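Tll1590 protein (Thermosynechococcus elongatus, PDB 6LDQ) belongs to the GT-B glycosyltransferases and is represented here by a Rossmann-like alpha/beta domain of the glycosyltransferase 4-like family. Local coordinates at residues 52-58 with 72-78; 10-14 with 80-86. All coordinates share one frame. Residue numbers count along the deposited sequence, not the author numbering.

Interaction 1 (52-58 with 72-78); sequences RKTDPND and RLQAGPL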
loop_
_atom_site.group_PDB
_atom_site.type_symbol
_atom_site.label_atom_id
_atom_site.label_comp_id
_atom_site.label_asym_id
_atom_site.label_seq_id
_atom_site.Cartn_x
_atom_site.Cartn_y
_atom_site.Cartn_z
ATOM N N ARG A 52 -7.914 8.336 1.522
ATOM C CA ARG A 52 -9.260 8.737 1.879
ATOM C C ARG A 52 -9.465 10.225 1.622
ATOM O O ARG A 52 -8.523 11.026 1.660
ATOM C CB ARG A 52 -9.562 8.416 3.357
ATOM C CG ARG A 52 -8.724 9.215 4.363
ATOM C CD ARG A 52 -9.043 8.765 5.818
ATOM N NE ARG A 52 -10.481 8.618 5.976
ATOM C CZ ARG A 52 -11.257 9.548 6.521
ATOM N NH1 ARG A 52 -10.705 10.653 6.996
ATOM N NH2 ARG A 52 -12.577 9.371 6.598
ATOM N N LYS A 53 -10.716 10.588 1.347
ATOM C CA LYS A 53 -11.109 11.987 1.344
ATOM C C LYS A 53 -11.173 12.516 2.766
ATOM O O LYS A 53 -11.620 11.820 3.679
ATOM C CB LYS A 53 -12.477 12.155 0.703
ATOM C CG LYS A 53 -12.474 12.220 -0.776
ATOM C CD LYS A 53 -13.841 12.653 -1.248
ATOM C CE LYS A 53 -13.846 12.894 -2.745
ATOM N NZ LYS A 53 -15.245 13.023 -3.258
ATOM N N THR A 54 -10.727 13.755 2.948
ATOM C CA THR A 54 -10.762 14.400 4.253
ATOM C C THR A 54 -11.509 15.729 4.213
ATOM O O THR A 54 -11.484 16.478 5.197
ATOM C CB THR A 54 -9.337 14.590 4.790
ATOM O OG1 THR A 54 -8.602 15.474 3.937
ATOM C CG2 THR A 54 -8.598 13.249 4.857
ATOM N N ASP A 55 -12.182 16.039 3.097
ATOM C CA ASP A 55 -13.016 17.231 2.982
ATOM C C ASP A 55 -14.048 16.998 1.892
ATOM O O ASP A 55 -13.706 16.411 0.853
ATOM C CB ASP A 55 -12.172 18.470 2.658
ATOM C CG ASP A 55 -12.980 19.752 2.703
ATOM O OD1 ASP A 55 -13.830 19.956 1.809
ATOM O OD2 ASP A 55 -12.772 20.554 3.639
ATOM N N PRO A 56 -15.304 17.421 2.082
ATOM C CA PRO A 56 -16.310 17.227 1.019
ATOM C C PRO A 56 -16.015 17.999 -0.260
ATOM O O PRO A 56 -16.614 17.699 -1.302
ATOM C CB PRO A 56 -17.621 17.698 1.672
ATOM C CG PRO A 56 -17.221 18.489 2.869
ATOM C CD PRO A 56 -15.893 17.965 3.321
ATOM N N ASN A 57 -15.119 18.978 -0.222
ATOM C CA ASN A 57 -14.681 19.673 -1.424
ATOM C C ASN A 57 -13.421 19.063 -2.031
ATOM O O ASN A 57 -12.878 19.624 -2.988
ATOM C CB ASN A 57 -14.456 21.157 -1.117
ATOM C CG ASN A 57 -15.692 21.822 -0.542
ATOM O OD1 ASN A 57 -15.660 22.385 0.557
ATOM N ND2 ASN A 57 -16.797 21.748 -1.278
ATOM N N ASP A 58 -12.947 17.934 -1.501
ATOM C CA ASP A 58 -11.787 17.266 -2.080
ATOM C C ASP A 58 -12.091 16.820 -3.510
ATOM O O ASP A 58 -13.188 16.322 -3.788
ATOM C CB ASP A 58 -11.400 16.034 -1.261
ATOM C CG ASP A 58 -10.492 16.357 -0.098
ATOM O OD1 ASP A 58 -10.126 17.537 0.077
ATOM O OD2 ASP A 58 -10.151 15.412 0.642
ATOM N N ARG A 72 -9.103 9.853 -4.431
ATOM C CA ARG A 72 -9.538 10.084 -3.055
ATOM C C ARG A 72 -10.921 9.475 -2.873
ATOM O O ARG A 72 -11.872 9.839 -3.579
ATOM C CB ARG A 72 -9.525 11.573 -2.713
ATOM C CG ARG A 72 -8.133 12.165 -2.786
ATOM C CD ARG A 72 -8.101 13.661 -2.573
ATOM N NE ARG A 72 -8.301 14.013 -1.174
ATOM C CZ ARG A 72 -7.342 14.010 -0.257
ATOM N NH1 ARG A 72 -6.107 13.670 -0.594
ATOM N NH2 ARG A 72 -7.625 14.342 1.001
ATOM N N LEU A 73 -11.029 8.531 -1.950
ATOM C CA LEU A 73 -12.245 7.763 -1.803
ATOM C C LEU A 73 -13.004 8.281 -0.597
ATOM O O LEU A 73 -12.407 8.585 0.438
ATOM C CB LEU A 73 -11.951 6.273 -1.636
ATOM C CG LEU A 73 -11.124 5.563 -2.719
ATOM C CD1 LEU A 73 -10.623 4.236 -2.183
ATOM C CD2 LEU A 73 -11.955 5.351 -3.987
ATOM N N GLN A 74 -14.313 8.425 -0.752
ATOM C CA GLN A 74 -15.145 8.718 0.404
ATOM C C GLN A 74 -15.239 7.449 1.238
ATOM O O GLN A 74 -15.761 6.426 0.782
ATOM C CB GLN A 74 -16.517 9.224 -0.020
ATOM C CG GLN A 74 -17.404 9.559 1.170
ATOM C CD GLN A 74 -18.618 10.395 0.792
ATOM O OE1 GLN A 74 -18.760 10.832 -0.357
ATOM N NE2 GLN A 74 -19.502 10.621 1.760
ATOM N N ALA A 75 -14.680 7.493 2.444
ATOM C CA ALA A 75 -14.662 6.304 3.292
ATOM C C ALA A 75 -14.620 6.785 4.743
ATOM O O ALA A 75 -13.550 7.045 5.296
ATOM C CB ALA A 75 -13.486 5.408 2.952
ATOM N N GLY A 76 -15.800 6.914 5.344
ATOM C CA GLY A 76 -15.912 7.541 6.635
ATOM C C GLY A 76 -16.010 9.045 6.490
ATOM O O GLY A 76 -16.033 9.588 5.379
ATOM N N PRO A 77 -16.045 9.742 7.624
ATOM C CA PRO A 77 -16.323 11.184 7.613
ATOM C C PRO A 77 -15.389 11.959 6.695
ATOM O O PRO A 77 -14.194 11.670 6.598
ATOM C CB PRO A 77 -16.118 11.593 9.078
ATOM C CG PRO A 77 -16.298 10.323 9.871
ATOM C CD PRO A 77 -15.803 9.219 8.981
ATOM N N LEU A 78 -15.959 12.962 6.022
ATOM C CA LEU A 78 -15.207 13.882 5.177
ATOM C C LEU A 78 -14.525 14.939 6.051
ATOM O O LEU A 78 -14.838 16.132 6.025
ATOM C CB LEU A 78 -16.124 14.497 4.128
ATOM C CG LEU A 78 -16.795 13.472 3.202
ATOM C CD1 LEU A 78 -17.876 14.114 2.357
ATOM C CD2 LEU A 78 -15.781 12.767 2.298
HETATM O O HOH W 1 -10.943 6.086 5.565
HETATM O O HOH W 2 -14.007 10.066 3.440
#

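Interaction 2 (10-14 with 80-86); sequences LISVH and YIPREKL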
loop_
_atom_site.group_PDB
_atom_site.type_symbol
_atom_site.label_atom_id
_atom_site.label_comp_id
_atom_site.label_asym_id
_atom_site.label_seq_id
_atom_site.Cartn_x
_atom_site.Cartn_y
_atom_site.Cartn_z
ATOM N N LEU A 10 -1.313 1.604 -5.385
ATOM C CA LEU A 10 -0.732 1.862 -4.074
ATOM C C LEU A 10 -1.855 2.377 -3.181
ATOM O O LEU A 10 -2.716 3.145 -3.627
ATOM C CB LEU A 10 0.412 2.881 -4.147
ATOM C CG LEU A 10 1.833 2.440 -4.562
ATOM C CD1 LEU A 10 1.867 1.541 -5.777
ATOM C CD2 LEU A 10 2.746 3.652 -4.743
ATOM N N ILE A 11 -1.874 1.925 -1.934
ATOM C CA ILE A 11 -2.934 2.310 -1.010
ATOM C C ILE A 11 -2.306 2.878 0.253
ATOM O O ILE A 11 -1.457 2.226 0.869
ATOM C CB ILE A 11 -3.847 1.125 -0.654
ATOM C CG1 ILE A 11 -4.646 0.683 -1.872
ATOM C CG2 ILE A 11 -4.813 1.516 0.463
ATOM C CD1 ILE A 11 -5.310 -0.642 -1.675
ATOM N N SER A 12 -2.738 4.091 0.631
ATOM C CA SER A 12 -2.374 4.803 1.847
ATOM C C SER A 12 -3.651 5.479 2.365
ATOM O O SER A 12 -3.882 6.672 2.153
ATOM C CB SER A 12 -1.266 5.817 1.600
ATOM O OG SER A 12 -0.871 6.446 2.802
ATOM N N VAL A 13 -4.483 4.697 3.063
ATOM C CA VAL A 13 -5.703 5.215 3.690
ATOM C C VAL A 13 -5.444 6.589 4.288
ATOM O O VAL A 13 -6.113 7.569 3.937
ATOM C CB VAL A 13 -6.229 4.258 4.767
ATOM C CG1 VAL A 13 -7.564 4.795 5.340
ATOM C CG2 VAL A 13 -6.376 2.842 4.220
ATOM N N HIS A 14 -4.460 6.676 5.178
ATOM C CA HIS A 14 -4.003 7.976 5.664
ATOM C C HIS A 14 -2.931 8.553 4.735
ATOM O O HIS A 14 -3.175 9.507 3.995
ATOM C CB HIS A 14 -3.459 7.862 7.096
ATOM C CG HIS A 14 -3.283 9.183 7.777
ATOM N ND1 HIS A 14 -2.273 10.062 7.445
ATOM C CD2 HIS A 14 -3.989 9.778 8.766
ATOM C CE1 HIS A 14 -2.364 11.140 8.203
ATOM N NE2 HIS A 14 -3.396 10.991 9.015
ATOM N N TYR A 80 -10.492 15.364 8.551
ATOM C CA TYR A 80 -9.215 14.770 8.930
ATOM C C TYR A 80 -9.389 13.876 10.152
ATOM O O TYR A 80 -9.794 14.335 11.228
ATOM C CB TYR A 80 -8.158 15.835 9.216
ATOM C CG TYR A 80 -6.859 15.188 9.631
ATOM C CD1 TYR A 80 -5.989 14.670 8.678
ATOM C CD2 TYR A 80 -6.530 15.036 10.976
ATOM C CE1 TYR A 80 -4.822 14.049 9.044
ATOM C CE2 TYR A 80 -5.360 14.411 11.356
ATOM C CZ TYR A 80 -4.509 13.925 10.388
ATOM O OH TYR A 80 -3.345 13.306 10.763
ATOM N N ILE A 81 -9.058 12.599 9.993
ATOM C CA ILE A 81 -9.113 11.622 11.067
ATOM C C ILE A 81 -7.694 11.098 11.291
ATOM O O ILE A 81 -7.058 10.650 10.338
ATOM C CB ILE A 81 -10.073 10.463 10.750
ATOM C CG1 ILE A 81 -11.507 11.000 10.617
ATOM C CG2 ILE A 81 -10.004 9.401 11.821
ATOM C CD1 ILE A 81 -12.465 10.029 9.971
ATOM N N PRO A 82 -7.166 11.151 12.508
ATOM C CA PRO A 82 -5.816 10.631 12.741
ATOM C C PRO A 82 -5.794 9.111 12.675
ATOM O O PRO A 82 -6.825 8.442 12.764
ATOM C CB PRO A 82 -5.473 11.144 14.142
ATOM C CG PRO A 82 -6.802 11.281 14.821
ATOM C CD PRO A 82 -7.801 11.648 13.742
ATOM N N ARG A 83 -4.584 8.573 12.504
ATOM C CA ARG A 83 -4.414 7.137 12.267
ATOM C C ARG A 83 -5.027 6.297 13.381
ATOM O O ARG A 83 -5.601 5.234 13.119
ATOM C CB ARG A 83 -2.924 6.811 12.089
ATOM C CG ARG A 83 -2.031 7.129 13.290
ATOM C CD ARG A 83 -0.683 6.445 13.159
ATOM N NE ARG A 83 0.286 6.892 14.162
ATOM C CZ ARG A 83 0.679 6.149 15.190
ATOM N NH1 ARG A 83 0.182 4.931 15.335
ATOM N NH2 ARG A 83 1.573 6.616 16.061
ATOM N N GLU A 84 -4.945 6.770 14.628
ATOM C CA GLU A 84 -5.463 6.018 15.772
ATOM C C GLU A 84 -6.990 5.941 15.811
ATOM O O GLU A 84 -7.536 5.247 16.679
ATOM C CB GLU A 84 -4.924 6.631 17.072
ATOM C CG GLU A 84 -5.334 8.076 17.289
ATOM C CD GLU A 84 -4.311 9.088 16.804
ATOM O OE1 GLU A 84 -4.407 10.254 17.246
ATOM O OE2 GLU A 84 -3.429 8.743 15.984
ATOM N N LYS A 85 -7.688 6.623 14.906
ATOM C CA LYS A 85 -9.141 6.528 14.795
ATOM C C LYS A 85 -9.586 6.037 13.421
ATOM O O LYS A 85 -10.779 6.107 13.104
ATOM C CB LYS A 85 -9.793 7.886 15.085
ATOM C CG LYS A 85 -9.775 8.300 16.549
ATOM C CD LYS A 85 -10.811 7.532 17.354
ATOM C CE LYS A 85 -10.467 7.536 18.830
ATOM N NZ LYS A 85 -11.223 8.595 19.545
ATOM N N LEU A 86 -8.662 5.551 12.589
ATOM C CA LEU A 86 -9.024 5.206 11.221
ATOM C C LEU A 86 -9.551 3.788 11.077
ATOM O O LEU A 86 -10.314 3.529 10.138
ATOM C CB LEU A 86 -7.816 5.402 10.284
ATOM C CG LEU A 86 -7.673 6.836 9.768
ATOM C CD1 LEU A 86 -6.524 6.957 8.770
ATOM C CD2 LEU A 86 -8.983 7.305 9.131
#

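Interaction 1 (52-58 with 72-78)
Two parallel strands run out side by side here, and one main-chain hydrogen bond joins the segments, from Lys-53 N to Leu-73 O (2.8 Å). Beyond it the long Arg-52 side chain takes over: its NH2 donates to both Ala-75 O and Pro-77 O (2.8 Å each), carbonyls of the loop that follows strand 68-73, while its NH1 goes to Thr-79 O. Water 1 joins Arg-52 NE (2.6 Å) to Ala-75 O (2.8 Å); water 2 ties Lys-53 O to Ala-75 N and Gly-76 O. Gly-76, at phi 85°, allows a turn in which a CB would jam against the preceding carbonyl. At the other end, Asp-58 OD2 accepts from Thr-54 N (2.9 Å) and forms a salt bridge with Arg-72 NH2 (2.8 Å). Lys-53 NZ pairs with Asp-60, and Leu-78 CB packs on Pro-56 CD (3.6 Å), whose ring suits the type I turn 55-58. The contact thus finishes strands 47-52 and 68-73, with Leu-73 and Ala-75 resting on helix 90-104.

Interaction 2 (10-14 with 80-86)
Tyr-80 opens the contact with its hydroxyl: the side chain reaches far enough for OH to accept a hydrogen bond from His-14 NE2 (2.9 Å). The two rings meet rim to rim, centroids 5.3 Å apart and planes at 84°, so the polar bond rather than stacking joins them. At Ile-81 the backbone does the work, its O lying 3.6 Å from His-14 CD2 near the plane of the imidazole, while the aliphatic side chain leads away to pack on Arg-52. Pro-82 introduces a short 3-10 turn, and its O accepts from Lys-85 N (2.9 Å). Arg-83 brings its N within 4.0 Å of His-14 CD2, but its side chain extends away, making a weak hydrogen bond to Tyr-113. The turn then delivers Leu-86, whose N bonds to Arg-83 O (3.1 Å). This branched apolar residue points back at the first segment and sets CD1 against His-14 CB (3.6 Å) and Val-13 CG1 (4.2 Å). Val-13, equally apolar, extends this apolar contact onto Leu-90 and Phe-93 of helix 90-104. His-14 is the last ordered residue before the unmodelled residues 15-30. Loops gathered at the carboxyl ends of parallel strands, as here after strands 8-11 and 68-73, are characteristic of the Rossmann-like domains of GT-B proteins, where this edge generally faces the interdomain cleft.

In the fold
Interaction 1 is nested within the loop that interaction 2 closes, and their centres lie about 11 Å apart at the carboxyl ends of neighbouring strands of the same sheet. Arg-52 belongs to interaction 1 but touches both segments of interaction 2. Its N makes a probable hydrogen bond to Val-13 O (3.1 Å), uniting the ends of neighbouring parallel strands, while its side chain packs against the 80-86 loop: Arg-52 CD lies 3.6 Å from Leu-86 CD2, and Arg-52 NH2 lies 3.4 Å from Ile-81 CD1. Farther out, Thr-54 CB comes within 4.0 Å of Tyr-80 N. The chain from residue 72 to 86 therefore spans both contacts, passing from strand 68-73 across the end of strand 47-52 to that of strand 8-11.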